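Local structure of putative branched chain amino acid ABC transporter, periplasmic amino acid-binding protein (Brucella ovis, 4XFK) at residues I263-F268 and M354-V359; I140-V145 and A242-D247; N269-G274 and F374-T379; D247-I252 and Y291-E296; E157-I162 and T215-N220. The protein probably serves as the periplasmic binding component of an ABC transport system that takes up branched-chain amino acids. The protein carries 1 engineered substitution. One frame throughout, in Å; residues are numbered along the deposited sequence.

How the contacts relate
Four of the contacts are buried; contact 3 lies at the surface. Contacts 1, 2, 3 and 5 all reach the same mixed beta sheet. Contact 5 pairs two parallel strands and contact 1 an antiparallel pair, so both rest on backbone hydrogen bonds. Strand 240-243 of contact 2 lies between strands 215-218 and 263-266 and joins the two. Contact 2 sets a helix against this sheet by side-chain packing. Contact 3 fastens a loop to strand 373-380, the neighbour of strand 350-360, through one side-chain amide hydrogen bond and packing on a proline. Contact 4 shares D247 with contact 2 and joins two loops by polar groups and a glutamine amide stacked on a tyrosine ring.

Contact 1: residues I263-F268 and M354-V359; sequences IVSTPF and MVVQEV
This is an antiparallel strand pair in the buried part of the mixed sheet, with V264 and T266 bonded to Q357 and V355. Strand 263-266 and strand 354-359 run at 165° to each other. Four backbone hydrogen bonds join them, among them Q357 N to V264 O at 2.8 Å. The Q357 side chain crosses T266 at about a right angle. Its NE2 donates to T266 OG1 at 2.9 Å and to V355 O at 3.0 Å, both in its amide plane. V355 O also accepts from T266 N, which arrives from the opposite face of the carbonyl. N269 ND2 binds Q357 OE1, so both ends of the amide are held. On the other face, I263 CG2 meets V356 CG1 at 3.7 Å. The bent M354 chain brings CE to 3.4 Å from S265 OG, which bonds to T144. T266 OG1 also accepts from F268 N at 3.1 Å. This closes an ST turn at the end of the antiparallel strand pair.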
# COMPACT_ATOMS: atom_id res chain seq x y z
N ILE A 263 1.11 10.45 -13.58
CA ILE A 263 0.97 10.89 -12.20
C ILE A 263 0.74 9.71 -11.25
O ILE A 263 0.07 8.73 -11.60
CB ILE A 263 -0.24 11.87 -12.07
CG1 ILE A 263 -0.18 12.98 -13.13
CG2 ILE A 263 -0.33 12.48 -10.67
CD1 ILE A 263 1.00 13.92 -12.97
N VAL A 264 1.28 9.82 -10.04
CA VAL A 264 1.03 8.84 -8.99
C VAL A 264 0.92 9.60 -7.67
O VAL A 264 1.53 10.66 -7.50
CB VAL A 264 2.15 7.77 -8.93
CG1 VAL A 264 3.47 8.36 -8.43
CG2 VAL A 264 1.74 6.55 -8.10
N SER A 265 0.12 9.08 -6.74
CA SER A 265 0.08 9.60 -5.37
C SER A 265 0.48 8.47 -4.44
O SER A 265 -0.11 7.38 -4.49
CB SER A 265 -1.32 10.10 -5.02
OG SER A 265 -1.31 10.62 -3.70
N THR A 266 1.50 8.71 -3.61
CA THR A 266 2.03 7.68 -2.71
C THR A 266 2.44 8.30 -1.38
O THR A 266 2.49 9.52 -1.26
CB THR A 266 3.28 6.97 -3.29
OG1 THR A 266 4.43 7.78 -3.04
CG2 THR A 266 3.14 6.65 -4.77
N PRO A 267 2.74 7.47 -0.36
CA PRO A 267 3.16 8.05 0.92
C PRO A 267 4.58 8.61 0.95
O PRO A 267 5.03 9.01 2.02
CB PRO A 267 3.08 6.85 1.88
CG PRO A 267 2.22 5.84 1.21
CD PRO A 267 2.45 6.03 -0.25
N PHE A 268 5.29 8.64 -0.17
CA PHE A 268 6.71 8.96 -0.12
C PHE A 268 7.29 9.42 -1.46
O PHE A 268 6.88 8.96 -2.53
CB PHE A 268 7.49 7.73 0.36
CG PHE A 268 8.98 7.90 0.32
CD1 PHE A 268 9.64 8.66 1.28
CD2 PHE A 268 9.73 7.30 -0.68
CE1 PHE A 268 11.02 8.82 1.24
CE2 PHE A 268 11.12 7.46 -0.73
CZ PHE A 268 11.75 8.22 0.23
N MET A 354 0.48 12.30 2.09
CA MET A 354 0.52 11.76 0.74
C MET A 354 1.19 12.75 -0.20
O MET A 354 0.99 13.96 -0.10
CB MET A 354 -0.89 11.44 0.25
CG MET A 354 -1.53 10.25 0.95
SD MET A 354 -0.72 8.67 0.57
CE MET A 354 -1.31 8.39 -1.10
N VAL A 355 1.99 12.23 -1.12
CA VAL A 355 2.74 13.06 -2.05
C VAL A 355 2.33 12.73 -3.46
O VAL A 355 2.44 11.58 -3.90
CB VAL A 355 4.25 12.78 -1.91
CG1 VAL A 355 5.05 13.78 -2.72
CG2 VAL A 355 4.64 12.82 -0.47
N VAL A 356 1.85 13.74 -4.18
CA VAL A 356 1.48 13.56 -5.58
C VAL A 356 2.67 13.94 -6.45
O VAL A 356 3.32 14.97 -6.22
CB VAL A 356 0.22 14.36 -5.94
CG1 VAL A 356 -0.33 13.87 -7.26
CG2 VAL A 356 -0.83 14.20 -4.84
N GLN A 357 2.96 13.09 -7.43
CA GLN A 357 4.22 13.11 -8.16
C GLN A 357 3.99 12.97 -9.66
O GLN A 357 3.07 12.26 -10.09
CB GLN A 357 5.10 11.95 -7.70
CG GLN A 357 5.44 11.97 -6.21
CD GLN A 357 5.72 10.59 -5.66
OE1 GLN A 357 6.71 9.96 -6.02
NE2 GLN A 357 4.86 10.12 -4.76
N GLU A 358 4.84 13.62 -10.45
CA GLU A 358 4.77 13.55 -11.91
C GLU A 358 6.04 12.92 -12.48
O GLU A 358 7.12 13.10 -11.92
CB GLU A 358 4.57 14.94 -12.50
CG GLU A 358 5.72 15.91 -12.22
CD GLU A 358 5.49 17.28 -12.80
OE1 GLU A 358 5.49 17.40 -14.04
OE2 GLU A 358 5.30 18.23 -12.02
N VAL A 359 5.91 12.19 -13.58
CA VAL A 359 7.09 11.65 -14.25
C VAL A 359 7.78 12.78 -15.01
O VAL A 359 7.17 13.43 -15.86
CB VAL A 359 6.72 10.50 -15.19
CG1 VAL A 359 7.96 9.96 -15.87
CG2 VAL A 359 5.99 9.40 -14.41

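Contact 2: residues I140-V145 and A242-D247; sequences IRFKTV and ATSFLD. Engineered in segment 140-145: R141 (natural residue His).
The apolar part of the contact is made by V145 and F142 of helix 138-152, which face A242 and the residues after it. V145 CG2 lies 4.2 Å from A242 CB and also meets T243 O at 3.8 Å. The F142 ring reaches the end of the strand. Its CE1 has A242 O at the ring edge, 3.7 Å away, and its CZ comes to 3.8 Å from S244 OG. V172, T175 and V176 of helix 167-184 also touch this phenylalanine. The helix thus packs on the mixed alpha/beta sheet of a periplasmic binding protein, at the C-terminal end of strand 240-243. The polar part centres on R141, an engineered residue in place of His. Its chain turns about CB-CG (chi2 -71°), which brings CD to 3.6 Å from S244 CB. One face of the guanidinium carries S244 O and F245 CE1. The guanidinium and the F245 ring stand 74° apart, and NH2 meets the ring edge at CE1, at 3.6 Å. S244 O is 3.4 Å from R141 NH1, but the angle is too poor for a hydrogen bond. The arginine finds its polar partners outside the two segments: NE forms a salt bridge with E118, and NH1 bonds to S265 O. T243 OG1, at the end of the strand, is hydrogen-bonded to I263 O and also accepts from L246 N at 3.2 Å, an ST motif.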
# COMPACT_ATOMS: atom_id res chain seq x y z
N ILE A 140 -8.11 7.22 -0.13
CA ILE A 140 -6.96 8.10 0.05
C ILE A 140 -6.18 8.26 -1.26
O ILE A 140 -5.83 9.37 -1.65
CB ILE A 140 -6.03 7.58 1.17
CG1 ILE A 140 -6.77 7.55 2.52
CG2 ILE A 140 -4.76 8.41 1.24
CD1 ILE A 140 -6.00 6.84 3.63
N ARG A 141 -5.90 7.14 -1.93
CA ARG A 141 -5.16 7.17 -3.19
C ARG A 141 -5.82 8.10 -4.21
O ARG A 141 -5.16 8.96 -4.81
CB ARG A 141 -5.06 5.78 -3.82
CG ARG A 141 -4.15 4.79 -3.10
CD ARG A 141 -2.68 5.10 -3.22
NE ARG A 141 -1.91 3.96 -2.72
CZ ARG A 141 -0.59 3.89 -2.69
NH1 ARG A 141 0.15 4.89 -3.16
NH2 ARG A 141 0.01 2.82 -2.19
N PHE A 142 -7.12 7.92 -4.42
CA PHE A 142 -7.74 8.55 -5.58
C PHE A 142 -8.29 9.94 -5.34
O PHE A 142 -8.33 10.74 -6.27
CB PHE A 142 -8.63 7.57 -6.35
CG PHE A 142 -7.81 6.57 -7.09
CD1 PHE A 142 -7.32 6.87 -8.36
CD2 PHE A 142 -7.38 5.41 -6.46
CE1 PHE A 142 -6.47 6.00 -9.02
CE2 PHE A 142 -6.52 4.53 -7.11
CZ PHE A 142 -6.05 4.83 -8.38
N LYS A 143 -8.63 10.26 -4.10
CA LYS A 143 -8.90 11.64 -3.74
C LYS A 143 -7.62 12.47 -3.89
O LYS A 143 -7.62 13.51 -4.54
CB LYS A 143 -9.37 11.73 -2.29
CG LYS A 143 -9.32 13.15 -1.74
CD LYS A 143 -9.51 13.20 -0.23
CE LYS A 143 -8.24 12.78 0.53
NZ LYS A 143 -8.18 11.32 0.81
N THR A 144 -6.53 11.98 -3.30
CA THR A 144 -5.29 12.76 -3.34
C THR A 144 -4.72 12.92 -4.75
O THR A 144 -4.28 14.01 -5.10
CB THR A 144 -4.20 12.26 -2.35
OG1 THR A 144 -3.83 10.92 -2.65
CG2 THR A 144 -4.67 12.35 -0.90
N VAL A 145 -4.73 11.86 -5.56
CA VAL A 145 -4.16 11.99 -6.89
C VAL A 145 -4.95 13.00 -7.72
O VAL A 145 -4.37 13.85 -8.41
CB VAL A 145 -3.98 10.62 -7.63
CG1 VAL A 145 -5.30 10.09 -8.21
CG2 VAL A 145 -2.92 10.75 -8.70
N ALA A 242 -3.41 8.64 -14.16
CA ALA A 242 -3.40 9.08 -12.77
C ALA A 242 -3.57 7.83 -11.92
O ALA A 242 -4.61 7.17 -11.99
CB ALA A 242 -4.51 10.08 -12.51
N THR A 243 -2.54 7.50 -11.15
CA THR A 243 -2.41 6.15 -10.62
C THR A 243 -2.09 6.11 -9.14
O THR A 243 -1.70 7.12 -8.53
CB THR A 243 -1.27 5.39 -11.33
OG1 THR A 243 -0.00 5.90 -10.88
CG2 THR A 243 -1.39 5.50 -12.85
N SER A 244 -2.20 4.90 -8.59
CA SER A 244 -1.68 4.59 -7.27
C SER A 244 -0.33 3.89 -7.34
O SER A 244 0.44 3.99 -6.39
CB SER A 244 -2.67 3.70 -6.52
OG SER A 244 -3.16 2.65 -7.34
N PHE A 245 -0.04 3.20 -8.45
CA PHE A 245 1.08 2.25 -8.46
C PHE A 245 2.05 2.41 -9.63
O PHE A 245 2.83 1.49 -9.92
CB PHE A 245 0.58 0.80 -8.44
CG PHE A 245 -0.31 0.49 -7.26
CD1 PHE A 245 0.07 0.82 -5.96
CD2 PHE A 245 -1.53 -0.15 -7.44
CE1 PHE A 245 -0.76 0.54 -4.88
CE2 PHE A 245 -2.35 -0.44 -6.38
CZ PHE A 245 -1.97 -0.09 -5.09
N LEU A 246 2.07 3.57 -10.29
CA LEU A 246 2.95 3.72 -11.44
C LEU A 246 4.43 3.59 -11.09
O LEU A 246 5.23 3.22 -11.95
CB LEU A 246 2.69 5.03 -12.18
CG LEU A 246 3.34 5.16 -13.56
CD1 LEU A 246 2.81 4.11 -14.53
CD2 LEU A 246 3.14 6.55 -14.11
N ASP A 247 4.81 3.87 -9.84
CA ASP A 247 6.23 3.80 -9.48
C ASP A 247 6.71 2.38 -9.16
O ASP A 247 7.86 2.19 -8.75
CB ASP A 247 6.59 4.79 -8.36
CG ASP A 247 5.89 4.49 -7.06
OD1 ASP A 247 4.79 3.90 -7.10
OD2 ASP A 247 6.42 4.85 -5.99

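Contact 3: residues N269-G274 and F374-T379; sequences NPEANG and FLPFKT. With ACT (acetate ion), chain C.
N269 ND2 donates to F374 O at 2.9 Å, tying an Asx turn to strand 373-380. The bond is fairly straight, 165° at the hydrogen. The donor stands well above the carbonyl plane of F374, while the acceptor lies in the amide plane of N269. The other amide atom, N269 OD1, rests 3.3 Å from P376 CD, and the two side chains cross at about a right angle. P376 is also touched by E271 CB at its CG and by A272 CB at its CB, the latter at 4.1 Å. With CG anti to the backbone N (chi1 178°), the N269 amide is carried toward strand 373-380. Further out, N269 OD1 accepts from E271 N at 2.9 Å, and a type I turn runs from N269 to A272. N269 ND2 has a second acceptor in Q357 OE1, and R364 N binds E271 OE1. Alongside the classic beta bulge of F377 and K378 opposite V356, an acetate ion, probably from the crystallisation liquor, lies near A272 and P376. T379 OG1 donates to acetate OXT at 2.8 Å.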
# COMPACT_ATOMS: atom_id res chain seq x y z
N ASN A 269 8.27 10.31 -1.39
CA ASN A 269 9.15 10.56 -2.51
C ASN A 269 10.48 10.99 -1.91
O ASN A 269 10.49 11.72 -0.93
CB ASN A 269 8.55 11.64 -3.43
CG ASN A 269 9.45 11.98 -4.60
OD1 ASN A 269 10.46 12.66 -4.44
ND2 ASN A 269 9.09 11.50 -5.79
N PRO A 270 11.60 10.54 -2.49
CA PRO A 270 12.91 10.89 -1.91
C PRO A 270 13.14 12.39 -1.72
O PRO A 270 13.89 12.76 -0.80
CB PRO A 270 13.90 10.35 -2.95
CG PRO A 270 13.19 9.23 -3.60
CD PRO A 270 11.73 9.59 -3.61
N GLU A 271 12.54 13.23 -2.56
CA GLU A 271 12.75 14.69 -2.50
C GLU A 271 11.60 15.44 -1.84
O GLU A 271 11.57 16.67 -1.89
CB GLU A 271 12.85 15.28 -3.91
CG GLU A 271 13.85 14.68 -4.84
CD GLU A 271 13.78 15.33 -6.20
OE1 GLU A 271 13.52 14.62 -7.19
OE2 GLU A 271 13.96 16.57 -6.28
N ALA A 272 10.65 14.72 -1.27
CA ALA A 272 9.44 15.37 -0.77
C ALA A 272 9.58 15.94 0.64
O ALA A 272 8.80 16.81 1.02
CB ALA A 272 8.24 14.44 -0.86
N ASN A 273 10.55 15.46 1.40
CA ASN A 273 10.72 15.94 2.77
C ASN A 273 12.18 16.22 3.09
O ASN A 273 12.72 15.75 4.09
CB ASN A 273 10.12 14.97 3.78
CG ASN A 273 10.01 15.58 5.16
OD1 ASN A 273 9.76 16.78 5.30
ND2 ASN A 273 10.22 14.77 6.19
N GLY A 274 12.82 16.98 2.20
CA GLY A 274 14.16 17.49 2.45
C GLY A 274 15.18 16.41 2.74
O GLY A 274 15.15 15.32 2.16
N PHE A 374 10.21 10.15 -10.64
CA PHE A 374 9.05 10.74 -10.01
C PHE A 374 9.43 12.01 -9.26
O PHE A 374 10.26 11.99 -8.36
CB PHE A 374 8.37 9.70 -9.12
CG PHE A 374 7.74 8.60 -9.92
CD1 PHE A 374 8.47 7.47 -10.27
CD2 PHE A 374 6.43 8.72 -10.38
CE1 PHE A 374 7.89 6.46 -11.05
CE2 PHE A 374 5.86 7.72 -11.15
CZ PHE A 374 6.59 6.59 -11.48
N LEU A 375 8.82 13.12 -9.66
CA LEU A 375 9.10 14.43 -9.09
C LEU A 375 7.87 14.86 -8.30
O LEU A 375 6.78 14.92 -8.84
CB LEU A 375 9.35 15.44 -10.22
CG LEU A 375 9.65 16.87 -9.79
CD1 LEU A 375 11.08 16.98 -9.31
CD2 LEU A 375 9.38 17.85 -10.94
N PRO A 376 8.05 15.14 -6.99
CA PRO A 376 6.90 15.54 -6.17
C PRO A 376 6.44 16.96 -6.50
O PRO A 376 7.29 17.82 -6.75
CB PRO A 376 7.46 15.49 -4.75
CG PRO A 376 8.92 15.76 -4.91
CD PRO A 376 9.32 15.19 -6.25
N PHE A 377 5.13 17.20 -6.51
CA PHE A 377 4.63 18.56 -6.73
C PHE A 377 3.58 19.03 -5.72
O PHE A 377 3.24 20.21 -5.69
CB PHE A 377 4.14 18.77 -8.17
CG PHE A 377 2.96 17.92 -8.56
CD1 PHE A 377 1.67 18.31 -8.24
CD2 PHE A 377 3.14 16.74 -9.28
CE1 PHE A 377 0.58 17.54 -8.61
CE2 PHE A 377 2.05 15.97 -9.65
CZ PHE A 377 0.77 16.38 -9.33
N LYS A 378 3.07 18.12 -4.89
CA LYS A 378 2.09 18.47 -3.87
C LYS A 378 2.13 17.45 -2.75
O LYS A 378 2.08 16.25 -2.99
CB LYS A 378 0.67 18.53 -4.46
CG LYS A 378 -0.44 18.76 -3.44
CD LYS A 378 -0.32 20.12 -2.77
CE LYS A 378 -1.45 20.35 -1.78
NZ LYS A 378 -1.33 21.66 -1.07
N THR A 379 2.23 17.92 -1.51
CA THR A 379 2.12 17.04 -0.36
C THR A 379 0.89 17.43 0.45
O THR A 379 0.73 18.59 0.83
CB THR A 379 3.35 17.12 0.55
OG1 THR A 379 4.49 16.61 -0.15
CG2 THR A 379 3.14 16.30 1.82
C ACT C . 6.49 18.66 -2.56
O ACT C . 6.16 19.74 -3.11
OXT ACT C . 5.56 17.85 -2.38
CH3 ACT C . 7.90 18.36 -2.15

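Contact 4: residues D247-I252 and Y291-E296; sequences DQPGNI and YPSYVE
D247 OD2 accepts from Y294 N at 2.8 Å, with 160° at the hydrogen. The N-H meets the oxygen from above the carboxylate plane. The backbone of the same aspartate offers a second acceptor: D247 O lies 3.2 Å from S293 OG. That bond is not settled, since the hydroxyl proton has another acceptor within reach. S293 N is satisfied within its own loop, donating to E296 OE1 at 3.1 Å through the anti lone pair of that oxygen. E296 N in turn donates to S293 O, closing a type II' turn around Y294 and V295. The Y294 ring is held between two side chains. Q248 CB sits over the centre of one face, 3.6 Å from the centroid, and V295 CG1 covers the opposite face. The extended Q248 chain runs beside the tyrosine, and its amide stacks on the ring with the planes 14° apart. Both polar ends have partners outside the two segments: S222 N binds Q248 OE1, and T27 binds Y294 OH. P249 CD adds a weaker apolar touch to Y294 CD2 at 4.3 Å. Two loops meet here at a type II' beta turn: the D247 carboxylate accepts one backbone N-H of the turn, with a CH-pi contact and an amide-on-ring stack on Y294.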
# COMPACT_ATOMS: atom_id res chain seq x y z
N ASP A 247 4.81 3.87 -9.84
CA ASP A 247 6.23 3.80 -9.48
C ASP A 247 6.71 2.38 -9.16
O ASP A 247 7.86 2.19 -8.75
CB ASP A 247 6.59 4.79 -8.36
CG ASP A 247 5.89 4.49 -7.06
OD1 ASP A 247 4.79 3.90 -7.10
OD2 ASP A 247 6.42 4.85 -5.99
N GLN A 248 5.87 1.37 -9.38
CA GLN A 248 6.38 0.01 -9.39
C GLN A 248 7.48 -0.09 -10.43
O GLN A 248 7.32 0.37 -11.55
CB GLN A 248 5.28 -1.00 -9.73
CG GLN A 248 5.84 -2.42 -9.83
CD GLN A 248 4.79 -3.50 -9.95
OE1 GLN A 248 3.62 -3.23 -10.20
NE2 GLN A 248 5.20 -4.75 -9.74
N PRO A 249 8.62 -0.70 -10.07
CA PRO A 249 9.71 -0.83 -11.05
C PRO A 249 9.24 -1.48 -12.35
O PRO A 249 8.51 -2.48 -12.32
CB PRO A 249 10.71 -1.72 -10.31
CG PRO A 249 10.51 -1.37 -8.87
CD PRO A 249 9.02 -1.18 -8.73
N GLY A 250 9.64 -0.87 -13.47
CA GLY A 250 9.34 -1.38 -14.80
C GLY A 250 8.39 -0.52 -15.64
O GLY A 250 8.47 -0.52 -16.87
N ASN A 251 7.47 0.19 -14.99
CA ASN A 251 6.46 0.96 -15.71
C ASN A 251 7.00 2.11 -16.56
O ASN A 251 6.53 2.34 -17.67
CB ASN A 251 5.41 1.51 -14.76
CG ASN A 251 4.46 0.47 -14.27
OD1 ASN A 251 3.95 -0.32 -15.06
ND2 ASN A 251 4.18 0.48 -12.98
N ILE A 252 7.97 2.85 -16.03
CA ILE A 252 8.50 4.00 -16.74
C ILE A 252 9.33 3.57 -17.95
O ILE A 252 9.23 4.18 -19.02
CB ILE A 252 9.27 4.95 -15.80
CG1 ILE A 252 8.33 5.43 -14.69
CG2 ILE A 252 9.86 6.13 -16.58
CD1 ILE A 252 7.00 5.96 -15.20
N TYR A 291 16.50 1.88 -4.43
CA TYR A 291 15.75 2.95 -3.79
C TYR A 291 14.32 2.48 -3.51
O TYR A 291 13.75 1.69 -4.26
CB TYR A 291 15.73 4.19 -4.68
CG TYR A 291 17.04 4.95 -4.74
CD1 TYR A 291 17.59 5.52 -3.59
CD2 TYR A 291 17.72 5.12 -5.94
CE1 TYR A 291 18.78 6.22 -3.64
CE2 TYR A 291 18.91 5.83 -5.99
CZ TYR A 291 19.44 6.38 -4.84
OH TYR A 291 20.62 7.08 -4.91
N PRO A 292 13.73 2.97 -2.42
CA PRO A 292 12.38 2.53 -2.06
C PRO A 292 11.31 3.19 -2.92
O PRO A 292 11.36 4.39 -3.20
CB PRO A 292 12.24 2.96 -0.60
CG PRO A 292 13.14 4.17 -0.51
CD PRO A 292 14.29 3.91 -1.43
N SER A 293 10.33 2.41 -3.35
CA SER A 293 9.20 2.98 -4.09
C SER A 293 8.01 2.04 -3.96
O SER A 293 8.12 0.98 -3.33
CB SER A 293 9.55 3.15 -5.56
OG SER A 293 9.69 1.89 -6.19
N TYR A 294 6.88 2.45 -4.53
CA TYR A 294 5.74 1.56 -4.70
C TYR A 294 5.30 1.06 -3.30
O TYR A 294 5.05 1.90 -2.43
CB TYR A 294 6.14 0.47 -5.72
CG TYR A 294 5.14 -0.63 -6.04
CD1 TYR A 294 3.79 -0.38 -6.21
CD2 TYR A 294 5.59 -1.95 -6.18
CE1 TYR A 294 2.90 -1.41 -6.51
CE2 TYR A 294 4.72 -2.98 -6.48
CZ TYR A 294 3.38 -2.70 -6.63
OH TYR A 294 2.50 -3.71 -6.93
N VAL A 295 5.24 -0.25 -3.07
CA VAL A 295 4.71 -0.78 -1.80
C VAL A 295 5.64 -0.60 -0.60
O VAL A 295 5.22 -0.78 0.55
CB VAL A 295 4.35 -2.28 -1.93
CG1 VAL A 295 3.23 -2.46 -2.98
CG2 VAL A 295 5.58 -3.10 -2.31
N GLU A 296 6.90 -0.25 -0.85
CA GLU A 296 7.90 -0.29 0.22
C GLU A 296 7.75 0.77 1.31
O GLU A 296 7.84 0.43 2.49
CB GLU A 296 9.32 -0.33 -0.37
CG GLU A 296 9.54 -1.53 -1.26
CD GLU A 296 10.89 -1.51 -1.95
OE1 GLU A 296 11.16 -0.56 -2.72
OE2 GLU A 296 11.68 -2.45 -1.71

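Contact 5: residues E157-I162 and T215-N220; sequences ERAYSI and TVFTGN
I162 CG2 packs against V216 CG1 at 3.6 Å and lies beside T218 CB. The I162 and T218 side chains point the same way. On the opposite face of the sheet, A159 CB meets the F217 ring at CE2, 3.7 Å away. T215 CG2 covers the centre of one face of that ring. These side chains sit on strands 158-162 and 215-218, which run parallel with 27° between their axes. The backbone bonds are Y160 N to T215 O, F217 N to Y160 O at 2.8 Å, and I162 N to F217 O. The strands are neighbours in the alpha/beta sheet of a periplasmic binding protein, and helix 202-210, which precedes strand 215-218, touches I162 and V216 on their face. At the start of the pair T215 N makes a weak hydrogen bond to R158 O, 3.4 Å long. A water bridges the same end, donating to R158 O and accepting from T215 OG1, at 2.9 Å from each. At the other end T218 OG1, anti to its backbone N (chi1 -180°), donates to I162 O at 2.7 Å. The same hydroxyl accepts from N220 N at 3.0 Å, forming an ST turn.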
# COMPACT_ATOMS: atom_id res chain seq x y z
N GLU A 157 -11.09 18.04 -17.99
CA GLU A 157 -12.49 17.80 -17.65
C GLU A 157 -12.98 16.39 -17.97
O GLU A 157 -14.04 16.00 -17.50
CB GLU A 157 -13.41 18.79 -18.36
CG GLU A 157 -13.11 20.25 -18.08
CD GLU A 157 -12.15 20.85 -19.08
OE1 GLU A 157 -11.41 20.08 -19.73
OE2 GLU A 157 -12.13 22.09 -19.21
N ARG A 158 -12.22 15.65 -18.77
CA ARG A 158 -12.67 14.35 -19.23
C ARG A 158 -11.75 13.24 -18.75
O ARG A 158 -10.53 13.33 -18.89
CB ARG A 158 -12.78 14.32 -20.75
CG ARG A 158 -13.91 15.19 -21.30
CD ARG A 158 -13.90 15.26 -22.82
NE ARG A 158 -14.23 13.99 -23.47
CZ ARG A 158 -15.47 13.57 -23.72
NH1 ARG A 158 -16.51 14.31 -23.35
NH2 ARG A 158 -15.67 12.41 -24.32
N ALA A 159 -12.33 12.19 -18.20
CA ALA A 159 -11.54 11.11 -17.62
C ALA A 159 -12.08 9.74 -18.00
O ALA A 159 -13.27 9.57 -18.29
CB ALA A 159 -11.48 11.24 -16.11
N TYR A 160 -11.17 8.76 -18.00
CA TYR A 160 -11.51 7.36 -18.18
C TYR A 160 -11.12 6.64 -16.88
O TYR A 160 -10.18 7.07 -16.21
CB TYR A 160 -10.73 6.78 -19.36
CG TYR A 160 -11.26 5.46 -19.90
CD1 TYR A 160 -10.97 4.26 -19.28
CD2 TYR A 160 -12.04 5.43 -21.04
CE1 TYR A 160 -11.45 3.06 -19.77
CE2 TYR A 160 -12.52 4.24 -21.54
CZ TYR A 160 -12.23 3.06 -20.90
OH TYR A 160 -12.73 1.89 -21.42
N SER A 161 -11.83 5.57 -16.54
CA SER A 161 -11.46 4.72 -15.41
C SER A 161 -11.24 3.30 -15.90
O SER A 161 -12.13 2.72 -16.51
CB SER A 161 -12.57 4.74 -14.36
OG SER A 161 -12.34 3.80 -13.32
N ILE A 162 -10.05 2.74 -15.66
CA ILE A 162 -9.79 1.35 -16.03
C ILE A 162 -9.17 0.62 -14.84
O ILE A 162 -8.16 1.04 -14.30
CB ILE A 162 -8.91 1.24 -17.32
CG1 ILE A 162 -8.70 -0.23 -17.69
CG2 ILE A 162 -7.59 1.99 -17.16
CD1 ILE A 162 -8.15 -0.44 -19.09
N THR A 215 -7.32 12.34 -18.71
CA THR A 215 -6.77 11.57 -17.60
C THR A 215 -7.35 10.18 -17.63
O THR A 215 -8.54 9.99 -17.88
CB THR A 215 -7.15 12.22 -16.26
OG1 THR A 215 -6.77 13.60 -16.28
CG2 THR A 215 -6.47 11.52 -15.10
N VAL A 216 -6.50 9.19 -17.37
CA VAL A 216 -6.93 7.81 -17.20
C VAL A 216 -6.64 7.39 -15.76
O VAL A 216 -5.48 7.21 -15.39
CB VAL A 216 -6.22 6.85 -18.17
CG1 VAL A 216 -6.72 5.42 -17.95
CG2 VAL A 216 -6.43 7.30 -19.61
N PHE A 217 -7.68 7.25 -14.94
CA PHE A 217 -7.50 6.79 -13.57
C PHE A 217 -7.39 5.28 -13.54
O PHE A 217 -8.24 4.58 -14.10
CB PHE A 217 -8.68 7.21 -12.70
CG PHE A 217 -8.76 8.69 -12.43
CD1 PHE A 217 -7.89 9.30 -11.54
CD2 PHE A 217 -9.72 9.47 -13.06
CE1 PHE A 217 -7.97 10.66 -11.28
CE2 PHE A 217 -9.80 10.83 -12.81
CZ PHE A 217 -8.93 11.42 -11.92
N THR A 218 -6.37 4.76 -12.85
CA THR A 218 -6.25 3.32 -12.72
C THR A 218 -5.50 2.92 -11.46
O THR A 218 -4.47 3.50 -11.13
CB THR A 218 -5.57 2.67 -13.97
OG1 THR A 218 -5.50 1.25 -13.77
CG2 THR A 218 -4.17 3.21 -14.22
N GLY A 219 -6.04 1.90 -10.79
CA GLY A 219 -5.36 1.25 -9.68
C GLY A 219 -4.60 0.00 -10.09
O GLY A 219 -4.21 -0.79 -9.24
N ASN A 220 -4.37 -0.19 -11.39
CA ASN A 220 -3.69 -1.39 -11.86
C ASN A 220 -2.25 -1.48 -11.35
O ASN A 220 -1.63 -0.46 -11.01
CB ASN A 220 -3.70 -1.46 -13.39
CG ASN A 220 -5.08 -1.79 -13.95
OD1 ASN A 220 -6.08 -1.77 -13.24
ND2 ASN A 220 -5.12 -2.10 -15.24
O HOH W 1 -9.52 14.36 -16.35